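Local atomic coordinates of glycerate 2-kinase (Pyrococcus horikoshii, PDB entry 1X3L), a protein that catalyses the ATP-dependent phosphorylation of D-glycerate to 2-phosphoglycerate, using magnesium as its preferred metal cofactor. Residues A96-P101 with S134-E138. Numbering follows the deposited sequence.
Sequences AGHPIP and SALFE. With SO4 (sulfate ion), chain B.
Residues 96-101 form a loop without regular structure, running from the end of strand 92-96 toward helix 103-118. The backbone is extended through Ala96, Gly97 and His98, and a cis peptide before Pro99 then bends the chain back on itself. Into the resulting bay goes the short helix 133-136, about one turn long; Phe137, with phi/psi -130/96, is the first residue to leave it. The CA atoms lie 5.3 Å apart for Ala96 and Leu136 and 4.5 Å apart for Pro101 and Ala135. No hydrogen bond crosses between the segments: Gly97 O sits 3.3 Å from Ala135 O, two acceptors side by side, and the Ala135 carbonyl is taken by Ser105 OG.

Contact is therefore van der Waals. Ala135 is the plug, its CB 3.3 Å from Pro99 O, 4.0 Å from His98 CD2 and 4.0 Å from Pro101 CD. Pro101 CB also meets Ala135 O at 3.2 Å. Leu136, chi1 m and chi2 t, sends CD2 along the strand end, 3.2 Å from Ala96 O, 4.1 Å from Ala96 CB and 3.7 Å from His98 CB. The His98 side chain, chi1 t, lies about 4 Å from that of Lys58, which by similarity probably binds the substrate. At the helix start, Ser134 N donates to O3 of a sulfate ion, probably from the crystallisation liquor (2.9 Å, 164°); Gly132 N and Ala206 N hold the same ion. Such backbone binding of an oxyanion at a helix N-terminus, following parallel strand 124-129, is characteristic of alpha/beta folds and consistent with an anion site beside the probable substrate pocket of this type-1 glycerate kinase.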
loop_
_atom_site.group_PDB
_atom_site.type_symbol
_atom_site.label_atom_id
_atom_site.label_comp_id
_atom_site.label_asym_id
_atom_site.label_seq_id
_atom_site.Cartn_x
_atom_site.Cartn_y
_atom_site.Cartn_z
ATOM N N ALA A 96 -5.000 -17.548 6.269
ATOM C CA ALA A 96 -4.756 -17.352 7.690
ATOM C C ALA A 96 -5.476 -16.160 8.296
ATOM O O ALA A 96 -6.156 -15.411 7.603
ATOM C CB ALA A 96 -3.260 -17.232 7.937
ATOM N N GLY A 97 -5.305 -15.986 9.601
ATOM C CA GLY A 97 -5.958 -14.896 10.301
ATOM C C GLY A 97 -5.410 -13.500 10.060
ATOM O O GLY A 97 -4.205 -13.301 9.870
ATOM N N HIS A 98 -6.323 -12.534 10.076
ATOM C CA HIS A 98 -6.012 -11.122 9.889
ATOM C C HIS A 98 -7.267 -10.328 10.242
ATOM O O HIS A 98 -8.372 -10.701 9.845
ATOM C CB HIS A 98 -5.607 -10.844 8.436
ATOM C CG HIS A 98 -5.321 -9.401 8.154
ATOM N ND1 HIS A 98 -6.317 -8.472 7.944
ATOM C CD2 HIS A 98 -4.152 -8.720 8.098
ATOM C CE1 HIS A 98 -5.774 -7.279 7.771
ATOM N NE2 HIS A 98 -4.462 -7.402 7.860
ATOM N N PRO A 99 -7.118 -9.207 10.967
ATOM C CA PRO A 99 -5.893 -8.593 11.492
ATOM C C PRO A 99 -5.252 -9.294 12.690
ATOM O O PRO A 99 -4.209 -8.864 13.176
ATOM C CB PRO A 99 -6.352 -7.183 11.840
ATOM C CG PRO A 99 -7.727 -7.430 12.356
ATOM C CD PRO A 99 -8.296 -8.403 11.338
ATOM N N ILE A 100 -5.876 -10.361 13.177
ATOM C CA ILE A 100 -5.325 -11.089 14.314
ATOM C C ILE A 100 -4.818 -12.437 13.837
ATOM O O ILE A 100 -5.564 -13.217 13.245
ATOM C CB ILE A 100 -6.378 -11.307 15.417
ATOM C CG1 ILE A 100 -6.896 -9.953 15.906
ATOM C CG2 ILE A 100 -5.764 -12.089 16.580
ATOM C CD1 ILE A 100 -7.960 -10.060 16.980
ATOM N N PRO A 101 -3.536 -12.729 14.092
ATOM C CA PRO A 101 -2.937 -13.998 13.672
ATOM C C PRO A 101 -3.540 -15.214 14.368
ATOM O O PRO A 101 -3.966 -15.134 15.522
ATOM C CB PRO A 101 -1.466 -13.808 14.022
ATOM C CG PRO A 101 -1.538 -12.969 15.266
ATOM C CD PRO A 101 -2.585 -11.941 14.900
ATOM N N SER A 134 1.750 -9.003 8.293
ATOM C CA SER A 134 2.142 -9.142 9.696
ATOM C C SER A 134 1.341 -10.193 10.459
ATOM O O SER A 134 1.914 -10.998 11.193
ATOM C CB SER A 134 2.032 -7.803 10.428
ATOM O OG SER A 134 3.036 -6.903 9.999
ATOM N N ALA A 135 0.022 -10.177 10.289
ATOM C CA ALA A 135 -0.851 -11.126 10.973
ATOM C C ALA A 135 -0.963 -12.452 10.224
ATOM O O ALA A 135 -1.023 -13.520 10.835
ATOM C CB ALA A 135 -2.238 -10.513 11.157
ATOM N N LEU A 136 -0.984 -12.376 8.898
ATOM C CA LEU A 136 -1.104 -13.560 8.055
ATOM C C LEU A 136 0.135 -14.442 8.040
ATOM O O LEU A 136 0.046 -15.644 7.791
ATOM C CB LEU A 136 -1.404 -13.147 6.616
ATOM C CG LEU A 136 -2.728 -12.456 6.306
ATOM C CD1 LEU A 136 -2.692 -11.923 4.871
ATOM C CD2 LEU A 136 -3.881 -13.442 6.503
ATOM N N PHE A 137 1.289 -13.841 8.302
ATOM C CA PHE A 137 2.552 -14.561 8.257
ATOM C C PHE A 137 3.346 -14.308 9.532
ATOM O O PHE A 137 4.050 -13.304 9.644
ATOM C CB PHE A 137 3.340 -14.069 7.046
ATOM C CG PHE A 137 4.505 -14.925 6.678
ATOM C CD1 PHE A 137 4.317 -16.116 5.985
ATOM C CD2 PHE A 137 5.800 -14.515 6.974
ATOM C CE1 PHE A 137 5.409 -16.884 5.583
ATOM C CE2 PHE A 137 6.897 -15.279 6.577
ATOM C CZ PHE A 137 6.700 -16.461 5.880
ATOM N N GLU A 138 3.233 -15.221 10.491
ATOM C CA GLU A 138 3.937 -15.058 11.753
ATOM C C GLU A 138 4.325 -16.366 12.429
ATOM O O GLU A 138 3.615 -17.369 12.349
ATOM C CB GLU A 138 3.093 -14.211 12.713
ATOM C CG GLU A 138 3.711 -14.024 14.096
ATOM C CD GLU A 138 5.140 -13.502 14.044
ATOM O OE1 GLU A 138 5.366 -12.417 13.476
ATOM O OE2 GLU A 138 6.042 -14.177 14.575
HETATM S S SO4 B . 0.729 -4.899 7.599
HETATM O O1 SO4 B . 2.134 -4.491 7.756
HETATM O O2 SO4 B . -0.098 -4.112 8.529
HETATM O O3 SO4 B . 0.576 -6.336 7.892
HETATM O O4 SO4 B . 0.291 -4.647 6.214
#